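Local coordinates for protein 3-hydroxyacyl-CoA dehydrogenase (Burkholderia thailandensis, PDB 4XGN) that probably catalyses the NAD-dependent interconversion of 3-hydroxyacyl-CoA and 3-oxoacyl-CoA, as a short-chain dehydrogenase with a Rossmann fold, at residues V60-D65 with A72-A77; V147-A152 with A229-L234; P196-T201 with I255-K260. All coordinates share one frame; numbering follows the deposited sequence.

Contact 1 (V60-D65 with A72-A77); sequences VFVRCD and AQAAVA. With NAD (nicotinamide-adenine-dinucleotide), chain I.
Strand 60-63 and the first part of helix 69-82 come close where the CA of Val-62 lies 5.8 Å from the CA of Ala-75, and they separate slightly to 6.6 Å between the CA atoms of Cys-64 and Ala-72. This is the strand-to-helix unit of a Rossmann fold, at the edge of the parallel sheet, with the C-terminal end of strand 60-63 leading to the adenine. No hydrogen bond links the two segments; the contact is apolar packing, and the small size of the helix residues explains how the backbones can approach so closely. Val-62 carries its CG1 anti to the backbone N (chi1 178°), which lays that methyl against the helix backbone, 4.1 Å from the CA of Ala-75, and beside the CB of Ala-74 at 4.2 Å. A beta-branched valine suits a strand and offers a broad, short surface to such a close helix. One step nearer the cofactor, Cys-64 points its CB toward the same helix, with SG anti to the backbone N. The SG of Cys-64 meets the CB of Ala-75 at 4.1 Å, so this one methyl group sits beside both strand residues, and SG also lies near the backbone N of Ala-72. Cysteine is compact and fairly apolar, which fits this buried spot. The other side of the helix is covered by helix 109-135, where Ala-72 meets Asn-125 and Met-126. Beyond the packed pair the chain becomes part of the NAD pocket: the carbonyl O of Cys-64 approaches C2A of the adenine at 3.0 Å. Asp-65 points its CB away from the helix, and its OD1, which also accepts a hydrogen bond from the backbone N of Ala-67, takes one from the adenine amino group, with N6A 3.0 Å from OD1 and an N-H...O angle of 152°.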
loop_
_atom_site.group_PDB
_atom_site.type_symbol
_atom_site.label_atom_id
_atom_site.label_comp_id
_atom_site.label_asym_id
_atom_site.label_seq_id
_atom_site.Cartn_x
_atom_site.Cartn_y
_atom_site.Cartn_z
ATOM N N VAL A 60 -2.231 22.457 30.872
ATOM C CA VAL A 60 -3.513 23.153 30.783
ATOM C C VAL A 60 -4.527 22.215 30.151
ATOM O O VAL A 60 -4.194 21.507 29.223
ATOM C CB VAL A 60 -3.357 24.441 29.925
ATOM C CG1 VAL A 60 -4.688 25.092 29.575
ATOM C CG2 VAL A 60 -2.395 25.418 30.593
ATOM N N PHE A 61 -5.726 22.180 30.706
ATOM C CA PHE A 61 -6.867 21.506 30.031
ATOM C C PHE A 61 -7.825 22.493 29.407
ATOM O O PHE A 61 -8.173 23.525 29.991
ATOM C CB PHE A 61 -7.643 20.643 31.027
ATOM C CG PHE A 61 -8.862 20.032 30.458
ATOM C CD1 PHE A 61 -8.740 18.989 29.588
ATOM C CD2 PHE A 61 -10.121 20.509 30.738
ATOM C CE1 PHE A 61 -9.859 18.432 28.992
ATOM C CE2 PHE A 61 -11.257 19.953 30.145
ATOM C CZ PHE A 61 -11.117 18.911 29.284
ATOM N N VAL A 62 -8.315 22.146 28.211
ATOM C CA VAL A 62 -9.394 22.868 27.538
ATOM C C VAL A 62 -10.458 21.853 27.117
ATOM O O VAL A 62 -10.163 20.903 26.393
ATOM C CB VAL A 62 -8.853 23.569 26.292
ATOM C CG1 VAL A 62 -9.943 24.296 25.517
ATOM C CG2 VAL A 62 -7.674 24.433 26.647
ATOM N N ARG A 63 -11.703 22.050 27.577
ATOM C CA ARG A 63 -12.829 21.250 27.058
ATOM C C ARG A 63 -12.977 21.548 25.574
ATOM O O ARG A 63 -13.227 22.687 25.177
ATOM C CB ARG A 63 -14.112 21.561 27.792
ATOM C CG ARG A 63 -15.244 20.608 27.464
ATOM C CD ARG A 63 -15.946 20.848 26.158
ATOM N NE ARG A 63 -17.072 19.927 25.948
ATOM C CZ ARG A 63 -17.787 19.872 24.833
ATOM N NH1 ARG A 63 -17.579 20.735 23.843
ATOM N NH2 ARG A 63 -18.763 18.996 24.734
ATOM N N CYS A 64 -12.770 20.517 24.760
ATOM C CA CYS A 64 -12.662 20.687 23.323
ATOM C C CYS A 64 -13.271 19.512 22.595
ATOM O O CYS A 64 -12.821 18.375 22.726
ATOM C CB CYS A 64 -11.203 20.950 22.954
ATOM S SG CYS A 64 -10.852 20.880 21.166
ATOM N N ASP A 65 -14.370 19.773 21.900
ATOM C CA ASP A 65 -14.917 18.823 20.943
ATOM C C ASP A 65 -14.225 19.112 19.665
ATOM O O ASP A 65 -14.406 20.175 19.087
ATOM C CB ASP A 65 -16.418 19.005 20.799
ATOM C CG ASP A 65 -17.083 17.962 19.904
ATOM O OD1 ASP A 65 -16.402 17.362 19.009
ATOM O OD2 ASP A 65 -18.337 17.792 20.104
ATOM N N ALA A 72 -11.574 23.993 18.651
ATOM C CA ALA A 72 -10.217 23.936 18.093
ATOM C C ALA A 72 -9.497 25.238 18.349
ATOM O O ALA A 72 -8.316 25.246 18.756
ATOM C CB ALA A 72 -10.230 23.592 16.572
ATOM N N GLN A 73 -10.180 26.344 18.086
ATOM C CA GLN A 73 -9.573 27.674 18.264
ATOM C C GLN A 73 -9.168 27.920 19.699
ATOM O O GLN A 73 -8.071 28.410 19.959
ATOM C CB GLN A 73 -10.498 28.782 17.747
ATOM C CG GLN A 73 -10.670 28.758 16.231
ATOM C CD GLN A 73 -11.776 29.666 15.717
ATOM O OE1 GLN A 73 -12.768 29.972 16.413
ATOM N NE2 GLN A 73 -11.639 30.073 14.474
ATOM N N ALA A 74 -10.034 27.560 20.639
ATOM C CA ALA A 74 -9.714 27.722 22.062
ATOM C C ALA A 74 -8.528 26.884 22.483
ATOM O O ALA A 74 -7.648 27.397 23.198
ATOM C CB ALA A 74 -10.946 27.396 22.926
ATOM N N ALA A 75 -8.440 25.653 21.956
ATOM C CA ALA A 75 -7.400 24.736 22.374
ATOM C C ALA A 75 -6.081 25.242 21.831
ATOM O O ALA A 75 -5.091 25.286 22.564
ATOM C CB ALA A 75 -7.674 23.301 21.917
ATOM N N VAL A 76 -6.075 25.672 20.566
ATOM C CA VAL A 76 -4.844 26.250 19.996
ATOM C C VAL A 76 -4.430 27.554 20.682
ATOM O O VAL A 76 -3.214 27.770 20.877
ATOM C CB VAL A 76 -4.929 26.376 18.456
ATOM C CG1 VAL A 76 -3.722 27.088 17.861
ATOM C CG2 VAL A 76 -5.093 25.006 17.890
ATOM N N ALA A 77 -5.391 28.380 21.060
ATOM C CA ALA A 77 -5.110 29.613 21.789
ATOM C C ALA A 77 -4.461 29.364 23.128
ATOM O O ALA A 77 -3.492 30.053 23.504
ATOM C CB ALA A 77 -6.357 30.444 21.955
HETATM P PA NAD I . -9.678 6.394 24.733
HETATM O O1A NAD I . -11.144 6.167 24.626
HETATM O O2A NAD I . -8.990 5.922 25.976
HETATM O O5B NAD I . -9.320 7.941 24.513
HETATM C C5B NAD I . -9.974 8.713 23.529
HETATM C C4B NAD I . -10.169 10.142 24.067
HETATM O O4B NAD I . -10.803 10.750 23.061
HETATM C C3B NAD I . -11.140 10.171 25.276
HETATM O O3B NAD I . -10.601 10.731 26.428
HETATM C C2B NAD I . -12.318 10.925 24.634
HETATM O O2B NAD I . -13.138 11.585 25.666
HETATM C C1B NAD I . -11.794 11.707 23.693
HETATM N N9A NAD I . -12.735 12.075 22.680
HETATM C C8A NAD I . -13.690 11.315 22.056
HETATM N N7A NAD I . -14.419 12.101 21.199
HETATM C C5A NAD I . -13.873 13.305 21.303
HETATM C C6A NAD I . -14.178 14.480 20.666
HETATM N N6A NAD I . -15.232 14.750 19.743
HETATM N N1A NAD I . -13.457 15.577 20.947
HETATM C C2A NAD I . -12.430 15.545 21.851
HETATM N N3A NAD I . -12.107 14.374 22.475
HETATM C C4A NAD I . -12.861 13.291 22.192
HETATM O O3 NAD I . -9.155 5.554 23.467
HETATM P PN NAD I . -7.614 5.503 22.939
HETATM O O1N NAD I . -7.291 4.051 22.808
HETATM O O2N NAD I . -6.614 6.301 23.762
HETATM O O5D NAD I . -7.740 6.145 21.457
HETATM C C5D NAD I . -6.826 7.123 20.968
HETATM C C4D NAD I . -6.730 7.125 19.490
HETATM O O4D NAD I . -6.141 5.937 19.158
HETATM C C3D NAD I . -8.118 7.133 18.802
HETATM O O3D NAD I . -8.105 7.868 17.656
HETATM C C2D NAD I . -8.283 5.613 18.523
HETATM O O2D NAD I . -9.317 5.373 17.462
HETATM C C1D NAD I . -7.081 5.234 18.140
HETATM N N1N NAD I . -6.725 3.822 18.212
HETATM C C2N NAD I . -6.831 3.072 19.360
HETATM C C3N NAD I . -6.483 1.728 19.397
HETATM C C7N NAD I . -6.632 0.867 20.615
HETATM O O7N NAD I . -6.536 -0.333 20.501
HETATM N N7N NAD I . -6.841 1.451 21.892
HETATM C C4N NAD I . -5.986 1.140 18.213
HETATM C C5N NAD I . -5.844 1.895 17.077
HETATM C C6N NAD I . -6.203 3.226 17.074
#

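Contact 2 (V147-A152 with A229-L234); sequences VIVSTA and AEYAML. With NAD (nicotinamide-adenine-dinucleotide), chain I.
Tyr-231 reaches from helix 228-240 to Thr-151 at the end of strand 146-151 and donates a short hydrogen bond, its OH 2.6 Å from Thr-151 OG1. CG of Tyr-231 is anti to the backbone N (chi1 173°), a torsion that sends the ring across a gap that is wide at the backbone, with 9.8 Å between the CA atoms of Tyr-231 and Thr-151. A long, rigid phenol with a polar end suits that span. Thr-151 divides its two branches between protein and cofactor. OG1 is anti to the carbonyl carbon (chi1 -47°) and accepts the hydrogen bond from the phenol, while it is also hydrogen-bonded to the carbonyl O of Asn-90, so the buried hydroxyl is held by two partners. In this Rossmann fold the strand is an inner one, between 85-90 and 189-196, and its C-terminal end opens on the nicotinamide half of NAD: the CG2 of Thr-151 packs 3.4 Å from the ribose O4D. Two residues earlier on the strand, Val-149 offers CG1 to the tyrosine OH at a loose 4.4 Å, an apolar neighbour fitting the buried sheet face. Around the ring, Leu-25 and Thr-29 of helix 24-35 and Ile-194 of the adjacent strand add further packing.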
loop_
_atom_site.group_PDB
_atom_site.type_symbol
_atom_site.label_atom_id
_atom_site.label_comp_id
_atom_site.label_asym_id
_atom_site.label_seq_id
_atom_site.Cartn_x
_atom_site.Cartn_y
_atom_site.Cartn_z
ATOM N N VAL A 147 5.360 20.079 14.176
ATOM C CA VAL A 147 5.154 18.749 13.681
ATOM C C VAL A 147 3.786 18.321 14.130
ATOM O O VAL A 147 3.370 18.639 15.247
ATOM C CB VAL A 147 6.181 17.789 14.290
ATOM C CG1 VAL A 147 5.932 16.342 13.852
ATOM C CG2 VAL A 147 7.584 18.253 13.940
ATOM N N ILE A 148 3.057 17.661 13.237
ATOM C CA ILE A 148 1.692 17.221 13.485
ATOM C C ILE A 148 1.686 15.707 13.397
ATOM O O ILE A 148 2.145 15.168 12.399
ATOM C CB ILE A 148 0.741 17.824 12.440
ATOM C CG1 ILE A 148 0.662 19.309 12.690
ATOM C CG2 ILE A 148 -0.634 17.133 12.459
ATOM C CD1 ILE A 148 -0.076 20.185 11.730
ATOM N N VAL A 149 1.149 15.053 14.413
ATOM C CA VAL A 149 1.013 13.602 14.445
ATOM C C VAL A 149 -0.460 13.248 14.633
ATOM O O VAL A 149 -1.107 13.741 15.537
ATOM C CB VAL A 149 1.806 12.982 15.591
ATOM C CG1 VAL A 149 1.668 11.466 15.582
ATOM C CG2 VAL A 149 3.290 13.354 15.475
ATOM N N SER A 150 -0.998 12.426 13.747
ATOM C CA SER A 150 -2.379 11.947 13.864
ATOM C C SER A 150 -2.421 10.445 14.059
ATOM O O SER A 150 -1.431 9.735 13.808
ATOM C CB SER A 150 -3.167 12.364 12.670
ATOM O OG SER A 150 -3.178 13.770 12.492
ATOM N N THR A 151 -3.569 9.975 14.563
ATOM C CA THR A 151 -3.739 8.567 14.865
ATOM C C THR A 151 -4.755 7.980 13.914
ATOM O O THR A 151 -5.936 8.355 13.914
ATOM C CB THR A 151 -4.180 8.332 16.324
ATOM O OG1 THR A 151 -3.357 9.111 17.231
ATOM C CG2 THR A 151 -4.097 6.857 16.651
ATOM N N ALA A 152 -4.314 7.072 13.057
ATOM C CA ALA A 152 -5.184 6.287 12.285
ATOM C C ALA A 152 -5.463 4.980 13.087
ATOM O O ALA A 152 -5.908 5.064 14.226
ATOM C CB ALA A 152 -4.628 6.061 10.892
ATOM N N ALA A 229 2.531 3.958 26.581
ATOM C CA ALA A 229 3.897 4.439 26.528
ATOM C C ALA A 229 4.597 4.124 25.221
ATOM O O ALA A 229 5.515 4.854 24.793
ATOM C CB ALA A 229 4.712 3.897 27.702
ATOM N N GLU A 230 4.234 3.004 24.618
ATOM C CA GLU A 230 4.887 2.567 23.383
ATOM C C GLU A 230 4.410 3.386 22.196
ATOM O O GLU A 230 5.178 3.636 21.257
ATOM C CB GLU A 230 4.659 1.079 23.189
ATOM C CG GLU A 230 5.386 0.303 24.282
ATOM C CD GLU A 230 4.976 -1.142 24.453
ATOM O OE1 GLU A 230 3.821 -1.554 24.187
ATOM O OE2 GLU A 230 5.866 -1.905 24.927
ATOM N N TYR A 231 3.132 3.765 22.203
ATOM C CA TYR A 231 2.639 4.733 21.277
ATOM C C TYR A 231 3.368 6.061 21.435
ATOM O O TYR A 231 3.851 6.685 20.489
ATOM C CB TYR A 231 1.110 4.904 21.443
ATOM C CG TYR A 231 0.546 6.035 20.602
ATOM C CD1 TYR A 231 0.496 7.305 21.087
ATOM C CD2 TYR A 231 0.048 5.817 19.302
ATOM C CE1 TYR A 231 0.012 8.340 20.313
ATOM C CE2 TYR A 231 -0.456 6.850 18.530
ATOM C CZ TYR A 231 -0.462 8.125 19.049
ATOM O OH TYR A 231 -0.949 9.197 18.323
ATOM N N ALA A 232 3.462 6.487 22.697
ATOM C CA ALA A 232 4.091 7.721 22.992
ATOM C C ALA A 232 5.561 7.774 22.613
ATOM O O ALA A 232 6.007 8.798 22.145
ATOM C CB ALA A 232 3.942 8.021 24.461
ATOM N N MET A 233 6.262 6.656 22.737
ATOM C CA MET A 233 7.644 6.578 22.311
ATOM C C MET A 233 7.776 6.873 20.824
ATOM O O MET A 233 8.721 7.569 20.414
ATOM C CB MET A 233 8.205 5.163 22.524
ATOM C CG MET A 233 8.564 4.744 23.939
ATOM S SD MET A 233 8.973 2.960 23.843
ATOM C CE MET A 233 10.256 3.087 22.632
ATOM N N LEU A 234 6.843 6.328 20.013
ATOM C CA LEU A 234 6.893 6.594 18.594
ATOM C C LEU A 234 6.558 8.041 18.277
ATOM O O LEU A 234 7.148 8.647 17.384
ATOM C CB LEU A 234 5.969 5.643 17.820
ATOM C CG LEU A 234 6.004 5.731 16.285
ATOM C CD1 LEU A 234 7.387 5.601 15.715
ATOM C CD2 LEU A 234 5.027 4.714 15.733
HETATM P PA NAD I . -9.678 6.394 24.733
HETATM O O1A NAD I . -11.144 6.167 24.626
HETATM O O2A NAD I . -8.990 5.922 25.976
HETATM O O5B NAD I . -9.320 7.941 24.513
HETATM C C5B NAD I . -9.974 8.713 23.529
HETATM C C4B NAD I . -10.169 10.142 24.067
HETATM O O4B NAD I . -10.803 10.750 23.061
HETATM C C3B NAD I . -11.140 10.171 25.276
HETATM O O3B NAD I . -10.601 10.731 26.428
HETATM C C2B NAD I . -12.318 10.925 24.634
HETATM O O2B NAD I . -13.138 11.585 25.666
HETATM C C1B NAD I . -11.794 11.707 23.693
HETATM N N9A NAD I . -12.735 12.075 22.680
HETATM C C8A NAD I . -13.690 11.315 22.056
HETATM N N7A NAD I . -14.419 12.101 21.199
HETATM C C5A NAD I . -13.873 13.305 21.303
HETATM C C6A NAD I . -14.178 14.480 20.666
HETATM N N6A NAD I . -15.232 14.750 19.743
HETATM N N1A NAD I . -13.457 15.577 20.947
HETATM C C2A NAD I . -12.430 15.545 21.851
HETATM N N3A NAD I . -12.107 14.374 22.475
HETATM C C4A NAD I . -12.861 13.291 22.192
HETATM O O3 NAD I . -9.155 5.554 23.467
HETATM P PN NAD I . -7.614 5.503 22.939
HETATM O O1N NAD I . -7.291 4.051 22.808
HETATM O O2N NAD I . -6.614 6.301 23.762
HETATM O O5D NAD I . -7.740 6.145 21.457
HETATM C C5D NAD I . -6.826 7.123 20.968
HETATM C C4D NAD I . -6.730 7.125 19.490
HETATM O O4D NAD I . -6.141 5.937 19.158
HETATM C C3D NAD I . -8.118 7.133 18.802
HETATM O O3D NAD I . -8.105 7.868 17.656
HETATM C C2D NAD I . -8.283 5.613 18.523
HETATM O O2D NAD I . -9.317 5.373 17.462
HETATM C C1D NAD I . -7.081 5.234 18.140
HETATM N N1N NAD I . -6.725 3.822 18.212
HETATM C C2N NAD I . -6.831 3.072 19.360
HETATM C C3N NAD I . -6.483 1.728 19.397
HETATM C C7N NAD I . -6.632 0.867 20.615
HETATM O O7N NAD I . -6.536 -0.333 20.501
HETATM N N7N NAD I . -6.841 1.451 21.892
HETATM C C4N NAD I . -5.986 1.140 18.213
HETATM C C5N NAD I . -5.844 1.895 17.077
HETATM C C6N NAD I . -6.203 3.226 17.074
#

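Contact 3 (P196-T201 with I255-K260); sequences PGIFET and IRMQPK. With NAD (nicotinamide-adenine-dinucleotide), chain I; EDO (1,2-ethanediol), chain K.
Ile-198 has its CG1 anti to the carbonyl carbon (chi1 -42°) and its chain extended to CD1, which meets the end of Ile-255 with 3.9 Å between the two CD1 atoms. The meeting joins the loop after strand 189-196 of the Rossmann fold, which holds the nicotinamide, to the C-terminal tail. The two isoleucines cross at about a right angle. Met-257 joins them: its bent, flexible thioether chain brings CE to 4.0 Å from the CD1 of Ile-198. Branched and flexible apolar chains suit a junction of two irregular segments that share no hydrogen bond.

On its other flank the loop grips NAD through its backbone. The amide N of Phe-199 donates to the carboxamide O7N at 2.8 Å, nearly straight at 165°, and its carbonyl O accepts a longer bond from N7N, so both ends of the carboxamide are held and its rotation is limited. Pro-196 lays CB 3.5 Å from C5N of the nicotinamide ring. On the tail, an ethanediol molecule, probably from the crystallisation liquor, bridges the carbonyl O of Arg-256 and the N of Gln-258. Farther along the loop, Thr-201 uses its hydroxyl as donor to the nicotinamide-side phosphate, OG1 lying 2.6 Å from O1N.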
loop_
_atom_site.group_PDB
_atom_site.type_symbol
_atom_site.label_atom_id
_atom_site.label_comp_id
_atom_site.label_asym_id
_atom_site.label_seq_id
_atom_site.Cartn_x
_atom_site.Cartn_y
_atom_site.Cartn_z
ATOM N N PRO A 196 -2.018 2.495 15.010
ATOM C CA PRO A 196 -1.858 1.455 16.023
ATOM C C PRO A 196 -2.663 0.195 15.759
ATOM O O PRO A 196 -3.719 0.236 15.097
ATOM C CB PRO A 196 -2.324 2.145 17.335
ATOM C CG PRO A 196 -2.454 3.604 16.991
ATOM C CD PRO A 196 -2.704 3.695 15.540
ATOM N N GLY A 197 -2.169 -0.930 16.269
ATOM C CA GLY A 197 -2.905 -2.171 16.257
ATOM C C GLY A 197 -3.913 -2.268 17.396
ATOM O O GLY A 197 -5.050 -1.794 17.251
ATOM N N ILE A 198 -3.538 -2.928 18.490
ATOM C CA ILE A 198 -4.460 -3.059 19.612
ATOM C C ILE A 198 -3.711 -2.677 20.861
ATOM O O ILE A 198 -2.688 -3.300 21.177
ATOM C CB ILE A 198 -5.055 -4.470 19.780
ATOM C CG1 ILE A 198 -5.444 -5.079 18.430
ATOM C CG2 ILE A 198 -6.265 -4.393 20.721
ATOM C CD1 ILE A 198 -5.489 -6.575 18.510
ATOM N N PHE A 199 -4.261 -1.678 21.560
ATOM C CA PHE A 199 -3.629 -1.079 22.718
ATOM C C PHE A 199 -4.528 -1.132 23.921
ATOM O O PHE A 199 -5.740 -0.941 23.807
ATOM C CB PHE A 199 -3.194 0.377 22.430
ATOM C CG PHE A 199 -1.876 0.467 21.749
ATOM C CD1 PHE A 199 -1.724 0.048 20.415
ATOM C CD2 PHE A 199 -0.746 0.878 22.449
ATOM C CE1 PHE A 199 -0.498 0.091 19.797
ATOM C CE2 PHE A 199 0.457 0.936 21.824
ATOM C CZ PHE A 199 0.609 0.533 20.518
ATOM N N GLU A 200 -3.911 -1.366 25.071
ATOM C CA GLU A 200 -4.633 -1.410 26.337
ATOM C C GLU A 200 -5.058 -0.008 26.843
ATOM O O GLU A 200 -4.273 0.684 27.494
ATOM C CB GLU A 200 -3.799 -2.133 27.381
ATOM C CG GLU A 200 -4.568 -2.405 28.655
ATOM C CD GLU A 200 -3.721 -3.115 29.648
ATOM O OE1 GLU A 200 -2.909 -2.449 30.286
ATOM O OE2 GLU A 200 -3.829 -4.345 29.749
ATOM N N THR A 201 -6.292 0.389 26.519
ATOM C CA THR A 201 -6.839 1.658 26.928
ATOM C C THR A 201 -8.322 1.503 27.254
ATOM O O THR A 201 -8.925 0.517 26.887
ATOM C CB THR A 201 -6.717 2.712 25.801
ATOM O OG1 THR A 201 -7.649 2.402 24.741
ATOM C CG2 THR A 201 -5.330 2.784 25.266
ATOM N N ILE A 255 0.579 -7.766 13.719
ATOM C CA ILE A 255 -0.738 -8.385 13.510
ATOM C C ILE A 255 -1.329 -7.874 12.194
ATOM O O ILE A 255 -1.072 -6.715 11.766
ATOM C CB ILE A 255 -1.682 -8.080 14.710
ATOM C CG1 ILE A 255 -2.823 -9.111 14.844
ATOM C CG2 ILE A 255 -2.225 -6.643 14.633
ATOM C CD1 ILE A 255 -3.593 -8.999 16.144
ATOM N N ARG A 256 -2.158 -8.725 11.583
ATOM C CA ARG A 256 -3.015 -8.352 10.483
ATOM C C ARG A 256 -4.412 -8.809 10.900
ATOM O O ARG A 256 -4.622 -9.958 11.212
ATOM C CB ARG A 256 -2.552 -9.003 9.158
ATOM C CG ARG A 256 -1.159 -8.531 8.715
ATOM C CD ARG A 256 -1.187 -7.060 8.306
ATOM N NE ARG A 256 0.096 -6.572 7.766
ATOM C CZ ARG A 256 1.105 -6.137 8.507
ATOM N NH1 ARG A 256 1.064 -6.136 9.860
ATOM N NH2 ARG A 256 2.188 -5.701 7.898
ATOM N N MET A 257 -5.357 -7.895 10.970
ATOM C CA MET A 257 -6.664 -8.229 11.546
ATOM C C MET A 257 -7.531 -9.044 10.581
ATOM O O MET A 257 -7.687 -8.659 9.413
ATOM C CB MET A 257 -7.416 -6.959 11.893
ATOM C CG MET A 257 -6.629 -6.022 12.757
ATOM S SD MET A 257 -6.087 -6.722 14.365
ATOM C CE MET A 257 -7.619 -7.162 15.131
ATOM N N GLN A 258 -8.108 -10.113 11.125
ATOM C CA GLN A 258 -8.931 -11.050 10.361
ATOM C C GLN A 258 -10.353 -10.499 10.349
ATOM O O GLN A 258 -10.648 -9.571 11.078
ATOM C CB GLN A 258 -8.842 -12.461 10.986
ATOM C CG GLN A 258 -7.364 -12.921 10.916
ATOM C CD GLN A 258 -6.966 -14.121 11.785
ATOM O OE1 GLN A 258 -7.783 -14.753 12.477
ATOM N NE2 GLN A 258 -5.645 -14.431 11.759
ATOM N N PRO A 259 -11.227 -11.063 9.512
ATOM C CA PRO A 259 -12.607 -10.535 9.456
ATOM C C PRO A 259 -13.319 -10.503 10.816
ATOM O O PRO A 259 -14.042 -9.543 11.103
ATOM C CB PRO A 259 -13.301 -11.488 8.481
ATOM C CG PRO A 259 -12.193 -11.884 7.546
ATOM C CD PRO A 259 -10.962 -12.032 8.417
ATOM N N LYS A 260 -13.119 -11.548 11.616
ATOM C CA LYS A 260 -13.665 -11.608 12.974
ATOM C C LYS A 260 -12.557 -11.858 13.979
ATOM O O LYS A 260 -12.830 -11.582 15.176
ATOM C CB LYS A 260 -14.750 -12.680 13.103
HETATM P PA NAD I . -9.678 6.394 24.733
HETATM O O1A NAD I . -11.144 6.167 24.626
HETATM O O2A NAD I . -8.990 5.922 25.976
HETATM O O5B NAD I . -9.320 7.941 24.513
HETATM C C5B NAD I . -9.974 8.713 23.529
HETATM C C4B NAD I . -10.169 10.142 24.067
HETATM O O4B NAD I . -10.803 10.750 23.061
HETATM C C3B NAD I . -11.140 10.171 25.276
HETATM O O3B NAD I . -10.601 10.731 26.428
HETATM C C2B NAD I . -12.318 10.925 24.634
HETATM O O2B NAD I . -13.138 11.585 25.666
HETATM C C1B NAD I . -11.794 11.707 23.693
HETATM N N9A NAD I . -12.735 12.075 22.680
HETATM C C8A NAD I . -13.690 11.315 22.056
HETATM N N7A NAD I . -14.419 12.101 21.199
HETATM C C5A NAD I . -13.873 13.305 21.303
HETATM C C6A NAD I . -14.178 14.480 20.666
HETATM N N6A NAD I . -15.232 14.750 19.743
HETATM N N1A NAD I . -13.457 15.577 20.947
HETATM C C2A NAD I . -12.430 15.545 21.851
HETATM N N3A NAD I . -12.107 14.374 22.475
HETATM C C4A NAD I . -12.861 13.291 22.192
HETATM O O3 NAD I . -9.155 5.554 23.467
HETATM P PN NAD I . -7.614 5.503 22.939
HETATM O O1N NAD I . -7.291 4.051 22.808
HETATM O O2N NAD I . -6.614 6.301 23.762
HETATM O O5D NAD I . -7.740 6.145 21.457
HETATM C C5D NAD I . -6.826 7.123 20.968
HETATM C C4D NAD I . -6.730 7.125 19.490
HETATM O O4D NAD I . -6.141 5.937 19.158
HETATM C C3D NAD I . -8.118 7.133 18.802
HETATM O O3D NAD I . -8.105 7.868 17.656
HETATM C C2D NAD I . -8.283 5.613 18.523
HETATM O O2D NAD I . -9.317 5.373 17.462
HETATM C C1D NAD I . -7.081 5.234 18.140
HETATM N N1N NAD I . -6.725 3.822 18.212
HETATM C C2N NAD I . -6.831 3.072 19.360
HETATM C C3N NAD I . -6.483 1.728 19.397
HETATM C C7N NAD I . -6.632 0.867 20.615
HETATM O O7N NAD I . -6.536 -0.333 20.501
HETATM N N7N NAD I . -6.841 1.451 21.892
HETATM C C4N NAD I . -5.986 1.140 18.213
HETATM C C5N NAD I . -5.844 1.895 17.077
HETATM C C6N NAD I . -6.203 3.226 17.074
HETATM C C1 EDO K . -5.760 -11.871 14.332
HETATM O O1 EDO K . -4.865 -11.488 13.296
HETATM C C2 EDO K . -6.652 -10.706 14.736
HETATM O O2 EDO K . -7.777 -10.673 13.885
#

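How the contacts relate
Contact 1 closes before the others open, whereas contacts 2 and 3 interleave along the chain. Contacts 1 and 2 use the same parallel sheet, one at its outermost strand 60-63 and the other at the inner strand 146-151, with centres 19 Å apart. Contact 3 lies about 30 Å from contact 1, centre to centre, on the opposite side of the chain's centre. Its centre is 17 Å from that of contact 2, yet the two touch where Thr-151 and Tyr-231 pack on Pro-196 and Phe-199. All three reach NAD, contact 1 at the adenine and the other two at the nicotinamide half, so together they span the cofactor; contacts 2 and 3 also meet a second subunit.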